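Local coordinates for protein BexL (Amycolatopsis orientalis, PDB 4XRW) that probably catalyses cyclisation and dehydrative aromatisation of a polyketide chain, as a di-domain aromatase/cyclase of the type II polyketide pathway to BE-7585A, at residues W113-V118 with A123-L128; R86-D89 with R94-F97; K186-F191 with D323-R328. One frame throughout, in Å; residues are numbered along the deposited sequence.

Contact 1. Residues W113-V118 with A123-L128; sequences WIVEPV and AKVRLL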
loop_
_atom_site.group_PDB
_atom_site.type_symbol
_atom_site.label_atom_id
_atom_site.label_comp_id
_atom_site.label_asym_id
_atom_site.label_seq_id
_atom_site.Cartn_x
_atom_site.Cartn_y
_atom_site.Cartn_z
ATOM N N TRP A 113 -2.526 16.451 -11.670
ATOM C CA TRP A 113 -3.530 15.509 -12.134
ATOM C C TRP A 113 -4.715 16.316 -12.621
ATOM O O TRP A 113 -5.152 17.246 -11.941
ATOM C CB TRP A 113 -4.011 14.569 -11.018
ATOM C CG TRP A 113 -2.961 13.621 -10.514
ATOM C CD1 TRP A 113 -2.139 13.817 -9.437
ATOM C CD2 TRP A 113 -2.632 12.343 -11.047
ATOM N NE1 TRP A 113 -1.315 12.727 -9.278
ATOM C CE2 TRP A 113 -1.586 11.817 -10.258
ATOM C CE3 TRP A 113 -3.109 11.586 -12.125
ATOM C CZ2 TRP A 113 -1.015 10.578 -10.510
ATOM C CZ3 TRP A 113 -2.540 10.354 -12.365
ATOM C CH2 TRP A 113 -1.514 9.859 -11.562
ATOM N N ILE A 114 -5.259 15.931 -13.762
ATOM C CA ILE A 114 -6.468 16.563 -14.281
ATOM C C ILE A 114 -7.337 15.421 -14.767
ATOM O O ILE A 114 -6.908 14.632 -15.609
ATOM C CB ILE A 114 -6.191 17.553 -15.429
ATOM C CG1 ILE A 114 -5.168 18.623 -15.037
ATOM C CG2 ILE A 114 -7.487 18.246 -15.842
ATOM C CD1 ILE A 114 -4.524 19.331 -16.235
ATOM N N VAL A 115 -8.537 15.298 -14.220
ATOM C CA VAL A 115 -9.423 14.221 -14.593
ATOM C C VAL A 115 -10.630 14.798 -15.339
ATOM O O VAL A 115 -11.331 15.658 -14.818
ATOM C CB VAL A 115 -9.876 13.432 -13.387
ATOM C CG1 VAL A 115 -10.634 12.203 -13.835
ATOM C CG2 VAL A 115 -8.652 13.031 -12.537
ATOM N N GLU A 116 -10.839 14.324 -16.567
ATOM C CA GLU A 116 -11.863 14.874 -17.466
ATOM C C GLU A 116 -12.909 13.801 -17.802
ATOM O O GLU A 116 -12.561 12.663 -18.147
ATOM C CB GLU A 116 -11.212 15.419 -18.745
ATOM C CG GLU A 116 -10.307 16.643 -18.487
ATOM C CD GLU A 116 -9.491 17.101 -19.701
ATOM O OE1 GLU A 116 -9.465 16.373 -20.715
ATOM O OE2 GLU A 116 -8.867 18.193 -19.625
ATOM N N PRO A 117 -14.203 14.143 -17.667
ATOM C CA PRO A 117 -15.193 13.140 -18.073
ATOM C C PRO A 117 -15.244 13.072 -19.598
ATOM O O PRO A 117 -15.265 14.127 -20.240
ATOM C CB PRO A 117 -16.493 13.670 -17.472
ATOM C CG PRO A 117 -16.310 15.160 -17.479
ATOM C CD PRO A 117 -14.832 15.430 -17.314
ATOM N N VAL A 118 -15.197 11.876 -20.178
ATOM C CA VAL A 118 -15.389 11.778 -21.620
ATOM C C VAL A 118 -16.691 11.012 -21.888
ATOM O O VAL A 118 -17.288 11.156 -22.943
ATOM C CB VAL A 118 -14.168 11.127 -22.342
ATOM C CG1 VAL A 118 -12.851 11.771 -21.871
ATOM C CG2 VAL A 118 -14.147 9.635 -22.170
ATOM N N ALA A 123 -13.306 8.002 -18.185
ATOM C CA ALA A 123 -12.627 9.275 -17.953
ATOM C C ALA A 123 -11.229 9.311 -18.549
ATOM O O ALA A 123 -10.565 8.292 -18.670
ATOM C CB ALA A 123 -12.550 9.563 -16.461
ATOM N N LYS A 124 -10.813 10.513 -18.907
ATOM C CA LYS A 124 -9.462 10.780 -19.363
ATOM C C LYS A 124 -8.655 11.357 -18.204
ATOM O O LYS A 124 -9.046 12.359 -17.607
ATOM C CB LYS A 124 -9.466 11.765 -20.533
ATOM C CG LYS A 124 -8.096 11.984 -21.146
ATOM C CD LYS A 124 -8.141 13.091 -22.187
ATOM C CE LYS A 124 -6.778 13.377 -22.777
ATOM N NZ LYS A 124 -6.818 14.478 -23.788
ATOM N N VAL A 125 -7.551 10.697 -17.890
ATOM C CA VAL A 125 -6.666 11.124 -16.813
ATOM C C VAL A 125 -5.409 11.671 -17.426
ATOM O O VAL A 125 -4.709 10.977 -18.148
ATOM C CB VAL A 125 -6.341 9.979 -15.862
ATOM C CG1 VAL A 125 -5.379 10.459 -14.749
ATOM C CG2 VAL A 125 -7.628 9.432 -15.275
ATOM N N ARG A 126 -5.157 12.942 -17.152
ATOM C CA ARG A 126 -3.962 13.631 -17.596
ATOM C C ARG A 126 -2.999 13.841 -16.440
ATOM O O ARG A 126 -3.415 14.299 -15.368
ATOM C CB ARG A 126 -4.343 14.977 -18.184
ATOM C CG ARG A 126 -5.373 14.864 -19.305
ATOM C CD ARG A 126 -5.869 16.228 -19.663
ATOM N NE ARG A 126 -4.799 17.161 -19.975
ATOM C CZ ARG A 126 -4.929 18.478 -19.931
ATOM N NH1 ARG A 126 -6.100 19.001 -19.599
ATOM N NH2 ARG A 126 -3.893 19.272 -20.213
ATOM N N LEU A 127 -1.729 13.541 -16.681
ATOM C CA LEU A 127 -0.697 13.680 -15.670
ATOM C C LEU A 127 0.376 14.578 -16.235
ATOM O O LEU A 127 1.068 14.210 -17.190
ATOM C CB LEU A 127 -0.150 12.311 -15.273
ATOM C CG LEU A 127 1.067 12.269 -14.354
ATOM C CD1 LEU A 127 0.799 12.979 -13.050
ATOM C CD2 LEU A 127 1.499 10.809 -14.118
ATOM N N LEU A 128 0.501 15.767 -15.663
ATOM C CA LEU A 128 1.470 16.755 -16.098
ATOM C C LEU A 128 2.628 16.848 -15.132
ATOM O O LEU A 128 2.414 16.719 -13.921
ATOM C CB LEU A 128 0.831 18.122 -16.189
ATOM C CG LEU A 128 -0.204 18.336 -17.299
ATOM C CD1 LEU A 128 -1.454 17.476 -17.103
ATOM C CD2 LEU A 128 -0.568 19.826 -17.315
HETATM O O HOH W 1 -7.896 16.781 -22.817
#
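I114 and R126 form a hydrogen-bonded pair of the antiparallel hairpin between strands 106-117 and 123-133, each amide N-H donating a hydrogen bond to the other's carbonyl oxygen. The same two-way exchange joins E116 and K124; the E116 N to K124 O bond is 2.9 Å long and nearly straight at 171°. The alternate residues W113, V115 and P117 face L127, V125 and A123 as non-hydrogen-bonded pairs.

Charged groups occupy the side bearing E116, K124 and R126. A bend at chi3 (53°) turns the R126 guanidinium toward E116, and R126 NH1 makes a salt bridge of 2.9 Å to E116 OE2, reaching the oxygen from above the carboxylate plane; the two flat groups stand 56° apart. Over one guanidinium face lies I114 CD1, 3.7 Å from R126 NH1. The other carboxylate oxygen, E116 OE1, is linked to K124 NZ through one water that donates to the former and accepts from the latter.

Apolar groups fill the opposite side. L127 CD1 sits over the six-membered ring of W113, 3.9 Å from its centroid, in a CH-pi contact, while V125 CG1 meets the ring edge at W113 CE3 (3.6 Å).

Helices 34-42 and 138-166 pack on this apolar side, as expected of a helix-grip fold. Strand 22-30 flanks the hairpin beyond 123-133, where E25 takes R126 NE in a second salt bridge, and strand 94-99 flanks it beyond 106-117.

Contact 2. Residues R86-D89 with R94-F97; sequences RELD and RISF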
loop_
_atom_site.group_PDB
_atom_site.type_symbol
_atom_site.label_atom_id
_atom_site.label_comp_id
_atom_site.label_asym_id
_atom_site.label_seq_id
_atom_site.Cartn_x
_atom_site.Cartn_y
_atom_site.Cartn_z
ATOM N N ARG A 86 0.329 19.538 -1.698
ATOM C CA ARG A 86 -0.715 19.465 -2.726
ATOM C C ARG A 86 -1.766 20.550 -2.539
ATOM O O ARG A 86 -2.024 21.013 -1.427
ATOM C CB ARG A 86 -1.411 18.101 -2.749
ATOM C CG ARG A 86 -0.454 16.901 -2.711
ATOM C CD ARG A 86 -1.146 15.625 -3.209
ATOM N NE ARG A 86 -2.319 15.319 -2.427
ATOM C CZ ARG A 86 -3.278 14.466 -2.785
ATOM N NH1 ARG A 86 -3.243 13.821 -3.954
ATOM N NH2 ARG A 86 -4.281 14.293 -1.963
ATOM N N GLU A 87 -2.326 20.950 -3.668
ATOM C CA GLU A 87 -3.486 21.817 -3.713
ATOM C C GLU A 87 -4.577 21.125 -4.495
ATOM O O GLU A 87 -4.377 20.775 -5.678
ATOM C CB GLU A 87 -3.150 23.157 -4.368
ATOM C CG GLU A 87 -2.219 24.011 -3.529
ATOM C CD GLU A 87 -0.742 23.776 -3.849
ATOM O OE1 GLU A 87 -0.398 23.533 -5.037
ATOM O OE2 GLU A 87 0.078 23.854 -2.907
ATOM N N LEU A 88 -5.740 20.989 -3.866
ATOM C CA LEU A 88 -6.847 20.215 -4.442
ATOM C C LEU A 88 -7.951 21.143 -4.990
ATOM O O LEU A 88 -8.349 22.073 -4.315
ATOM C CB LEU A 88 -7.434 19.283 -3.399
ATOM C CG LEU A 88 -6.703 17.942 -3.153
ATOM C CD1 LEU A 88 -5.291 18.154 -2.677
ATOM C CD2 LEU A 88 -7.464 17.103 -2.145
ATOM N N ASP A 89 -8.439 20.879 -6.196
ATOM C CA ASP A 89 -9.537 21.672 -6.782
ATOM C C ASP A 89 -10.612 20.708 -7.287
ATOM O O ASP A 89 -10.600 20.305 -8.441
ATOM C CB ASP A 89 -9.012 22.572 -7.913
ATOM C CG ASP A 89 -10.082 23.525 -8.468
ATOM O OD1 ASP A 89 -11.300 23.312 -8.219
ATOM O OD2 ASP A 89 -9.679 24.467 -9.172
ATOM N N ARG A 94 -8.852 18.840 -10.407
ATOM C CA ARG A 94 -7.404 19.023 -10.545
ATOM C C ARG A 94 -6.720 18.893 -9.195
ATOM O O ARG A 94 -7.255 19.332 -8.169
ATOM C CB ARG A 94 -7.047 20.391 -11.143
ATOM C CG ARG A 94 -7.433 20.583 -12.610
ATOM C CD ARG A 94 -7.225 22.028 -13.106
ATOM N NE ARG A 94 -5.866 22.364 -13.568
ATOM C CZ ARG A 94 -4.937 22.999 -12.843
ATOM N NH1 ARG A 94 -5.181 23.360 -11.585
ATOM N NH2 ARG A 94 -3.747 23.272 -13.374
ATOM N N ILE A 95 -5.525 18.314 -9.217
ATOM C CA ILE A 95 -4.686 18.178 -8.032
ATOM C C ILE A 95 -3.270 18.589 -8.436
ATOM O O ILE A 95 -2.647 17.926 -9.256
ATOM C CB ILE A 95 -4.651 16.747 -7.489
ATOM C CG1 ILE A 95 -6.066 16.269 -7.137
ATOM C CG2 ILE A 95 -3.741 16.698 -6.245
ATOM C CD1 ILE A 95 -6.150 14.840 -6.888
ATOM N N SER A 96 -2.774 19.681 -7.869
ATOM C CA SER A 96 -1.388 20.099 -8.045
ATOM C C SER A 96 -0.537 19.509 -6.947
ATOM O O SER A 96 -0.962 19.494 -5.790
ATOM C CB SER A 96 -1.280 21.620 -8.002
ATOM O OG SER A 96 -2.285 22.192 -8.812
ATOM N N PHE A 97 0.642 19.017 -7.282
ATOM C CA PHE A 97 1.519 18.494 -6.237
ATOM C C PHE A 97 2.931 18.981 -6.470
ATOM O O PHE A 97 3.298 19.322 -7.594
ATOM C CB PHE A 97 1.464 16.961 -6.176
ATOM C CG PHE A 97 1.762 16.275 -7.489
ATOM C CD1 PHE A 97 3.051 15.854 -7.784
ATOM C CD2 PHE A 97 0.750 16.022 -8.410
ATOM C CE1 PHE A 97 3.338 15.204 -8.979
ATOM C CE2 PHE A 97 1.025 15.365 -9.582
ATOM C CZ PHE A 97 2.299 14.955 -9.878
HETATM O O HOH W 2 -5.069 22.408 -8.023
#
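R86 lays its side chain obliquely across I95 and F97 on one side of the beta hairpin formed by strands 80-89 and 94-99, part of the antiparallel sheet of the helix-grip fold. With CG beside the backbone N (chi1 -47°), the chain starts beside F97, R86 CG lying 4.0 Å from F97 CB; a bend at chi3 then carries the guanidinium to I95. There R86 NH1 approaches I95 CG2 to 3.7 Å, a methyl contact that is neither squarely over the group nor at its rim. L88 runs alongside I95, pointing the same way, with L88 CD1 and I95 CG2 4.2 Å apart. Helix 34-42 packs on this side, against L88 and I95.

On the other side, E87 bends at chi2 so that E87 OE1 comes to 3.6 Å from S96 CB; the same oxygen accepts a hydrogen bond from H98 NE2. A water bridges S96 OG and the carbonyl oxygen of E87. The backbones pair antiparallel, with two-way hydrogen bonds between E87 and S96 and between D89 and R94.

The polar end of R86 is gripped from beyond the hairpin: V41 O and A42 O accept from NH1 and NH2, and E67 forms a salt bridge to NH2. A leucine here would probably leave E67 without its ionic mate and those two carbonyls without their donor. NH1 thus both touches the I95 methyl and donates to V41 O, and the carbonyls end helix 34-42, where the helix dipole would probably favour this buried positive charge.

Contact 3. Residues K186-F191 with D323-R328; sequences KDVYDF and DHAEAR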
loop_
_atom_site.group_PDB
_atom_site.type_symbol
_atom_site.label_atom_id
_atom_site.label_comp_id
_atom_site.label_asym_id
_atom_site.label_seq_id
_atom_site.Cartn_x
_atom_site.Cartn_y
_atom_site.Cartn_z
ATOM N N LYS A 186 1.355 -0.814 24.172
ATOM C CA LYS A 186 2.759 -0.970 23.875
ATOM C C LYS A 186 3.214 -2.428 23.837
ATOM O O LYS A 186 4.005 -2.815 22.978
ATOM C CB LYS A 186 3.600 -0.196 24.878
ATOM C CG LYS A 186 5.086 -0.484 24.766
ATOM C CD LYS A 186 5.885 0.495 25.611
ATOM C CE LYS A 186 7.352 0.501 25.237
ATOM N NZ LYS A 186 7.969 -0.828 25.301
ATOM N N ASP A 187 2.756 -3.245 24.779
ATOM C CA ASP A 187 3.208 -4.639 24.790
ATOM C C ASP A 187 2.625 -5.463 23.645
ATOM O O ASP A 187 3.258 -6.410 23.182
ATOM C CB ASP A 187 2.872 -5.281 26.138
ATOM C CG ASP A 187 3.566 -4.571 27.306
ATOM O OD1 ASP A 187 4.613 -3.921 27.072
ATOM O OD2 ASP A 187 3.072 -4.672 28.454
ATOM N N VAL A 188 1.434 -5.111 23.175
ATOM C CA VAL A 188 0.839 -5.805 22.070
ATOM C C VAL A 188 1.526 -5.359 20.763
ATOM O O VAL A 188 1.945 -6.170 19.936
ATOM C CB VAL A 188 -0.667 -5.533 21.987
ATOM C CG1 VAL A 188 -1.254 -6.316 20.857
ATOM C CG2 VAL A 188 -1.371 -5.879 23.339
ATOM N N TYR A 189 1.622 -4.050 20.600
ATOM C CA TYR A 189 2.382 -3.461 19.489
ATOM C C TYR A 189 3.765 -4.079 19.342
ATOM O O TYR A 189 4.162 -4.475 18.249
ATOM C CB TYR A 189 2.524 -1.950 19.699
ATOM C CG TYR A 189 3.441 -1.258 18.699
ATOM C CD1 TYR A 189 2.935 -0.762 17.488
ATOM C CD2 TYR A 189 4.789 -1.133 18.947
ATOM C CE1 TYR A 189 3.790 -0.127 16.558
ATOM C CE2 TYR A 189 5.639 -0.512 18.041
ATOM C CZ TYR A 189 5.127 -0.006 16.858
ATOM O OH TYR A 189 5.980 0.610 15.978
ATOM N N ASP A 190 4.543 -4.109 20.441
ATOM C CA ASP A 190 5.899 -4.634 20.398
ATOM C C ASP A 190 5.935 -6.061 19.901
ATOM O O ASP A 190 6.852 -6.446 19.187
ATOM C CB ASP A 190 6.587 -4.584 21.770
ATOM C CG ASP A 190 6.999 -3.157 22.205
ATOM O OD1 ASP A 190 7.035 -2.211 21.379
ATOM O OD2 ASP A 190 7.301 -2.992 23.405
ATOM N N PHE A 191 4.970 -6.881 20.296
ATOM C CA PHE A 191 4.941 -8.262 19.821
ATOM C C PHE A 191 4.829 -8.336 18.281
ATOM O O PHE A 191 5.480 -9.162 17.649
ATOM C CB PHE A 191 3.764 -9.027 20.465
ATOM C CG PHE A 191 3.684 -10.467 20.073
ATOM C CD1 PHE A 191 3.004 -10.877 18.923
ATOM C CD2 PHE A 191 4.288 -11.442 20.858
ATOM C CE1 PHE A 191 2.939 -12.192 18.566
ATOM C CE2 PHE A 191 4.225 -12.768 20.507
ATOM C CZ PHE A 191 3.538 -13.160 19.370
ATOM N N ASP A 323 -1.560 -13.774 24.562
ATOM C CA ASP A 323 -0.930 -14.657 25.545
ATOM C C ASP A 323 0.373 -14.038 26.055
ATOM O O ASP A 323 0.699 -14.104 27.226
ATOM C CB ASP A 323 -0.622 -16.021 24.932
ATOM C CG ASP A 323 -1.844 -16.927 24.770
ATOM O OD1 ASP A 323 -2.954 -16.611 25.265
ATOM O OD2 ASP A 323 -1.663 -18.011 24.145
ATOM N N HIS A 324 1.136 -13.439 25.142
ATOM C CA HIS A 324 2.422 -12.870 25.488
ATOM C C HIS A 324 2.297 -11.608 26.348
ATOM O O HIS A 324 3.001 -11.449 27.339
ATOM C CB HIS A 324 3.200 -12.541 24.202
ATOM C CG HIS A 324 4.562 -11.992 24.464
ATOM N ND1 HIS A 324 4.826 -10.642 24.502
ATOM C CD2 HIS A 324 5.729 -12.613 24.730
ATOM C CE1 HIS A 324 6.102 -10.453 24.776
ATOM N NE2 HIS A 324 6.670 -11.636 24.930
ATOM N N ALA A 325 1.397 -10.710 25.955
ATOM C CA ALA A 325 1.233 -9.424 26.609
ATOM C C ALA A 325 0.609 -9.607 27.985
ATOM O O ALA A 325 0.888 -8.818 28.881
ATOM C CB ALA A 325 0.376 -8.484 25.760
ATOM N N GLU A 326 -0.252 -10.623 28.128
ATOM C CA GLU A 326 -0.953 -10.851 29.415
ATOM C C GLU A 326 -0.160 -11.706 30.399
ATOM O O GLU A 326 -0.484 -11.730 31.587
ATOM C CB GLU A 326 -2.321 -11.476 29.193
ATOM C CG GLU A 326 -3.316 -10.537 28.462
ATOM C CD GLU A 326 -4.730 -11.093 28.348
ATOM O OE1 GLU A 326 -4.967 -12.247 28.786
ATOM O OE2 GLU A 326 -5.624 -10.382 27.807
ATOM N N ALA A 327 0.891 -12.385 29.939
ATOM C CA ALA A 327 1.753 -13.138 30.862
ATOM C C ALA A 327 2.450 -12.176 31.842
ATOM O O ALA A 327 3.029 -11.169 31.452
ATOM C CB ALA A 327 2.740 -13.940 30.110
ATOM N N ARG A 328 2.354 -12.487 33.128
ATOM C CA ARG A 328 2.955 -11.706 34.191
ATOM C C ARG A 328 3.426 -12.650 35.277
ATOM O O ARG A 328 2.791 -12.758 36.312
ATOM C CB ARG A 328 1.961 -10.709 34.791
ATOM C CG ARG A 328 1.614 -9.548 33.883
ATOM C CD ARG A 328 0.565 -8.620 34.514
ATOM N NE ARG A 328 1.104 -7.893 35.671
ATOM C CZ ARG A 328 0.987 -8.278 36.943
ATOM N NH1 ARG A 328 0.341 -9.400 37.270
ATOM N NH2 ARG A 328 1.518 -7.531 37.902
#
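F191 and H324 both hold CG anti to the backbone N (chi1 -178° in each), and these matching torsions bring the two rings together between helices 185-193 and 299-326. The phenyl touches through CD2 and CE2: F191 CD2 lies 3.7 Å from H324 CG, and F191 CE2 is 3.8 Å from H324 CB. The ring centroids are 5.3 Å apart and the planes meet at 46°, an oblique pairing that is neither a stack nor a T-shaped contact. The histidine takes part through CB, CG and ND1, the last with H324 ND1 3.8 Å from F191 CD2.

One turn earlier on helix 185-193 the groups are smaller. A325 directs its methyl toward that helix and sets it against two neighbours: A325 CB is 4.0 Å from V188 CG2 and 4.1 Å from D187 CB. V188 sets out away from helix 299-326, yet its CG2 branch, lying beside the backbone N, still reaches the alanine. The backbones come close at this point, with 5.5 Å between D187 CA and A325 CA.

I181 of strand 172-181 touches both V188 and A325, while R201 of helix 198-201 touches both F191 and H324. F320 and A321, further back on helix 299-326, extend the packing round F191. Across the two segments the chemistry is wholly van der Waals, without a hydrogen bond or salt bridge: close packing of a ring, methyls and methylenes joins the end of the long C-terminal helix to the short helix 185-193, consistent with the helix-grip fold of this second domain.

Following the chain from the N terminus, contact 2 comes first, closing the short turn between strands 80-89 and 94-99. Contact 1 then closes the next hairpin, between 106-117 and 123-133. The two adjoin in one sheet because strands 94-99 and 106-117 are neighbours: W113 N probably bonds to I95 O, and the W113 and F97 rings meet. Contact 3 follows in the second polyketide cyclase/dehydrase domain, where it closes a much longer loop and brings helix 185-193 to the end of helix 299-326. All three are in series, neither nested nor crossed. The centre of contact 3 lies about 48 Å from that of contact 1 and about 43 Å from that of contact 2.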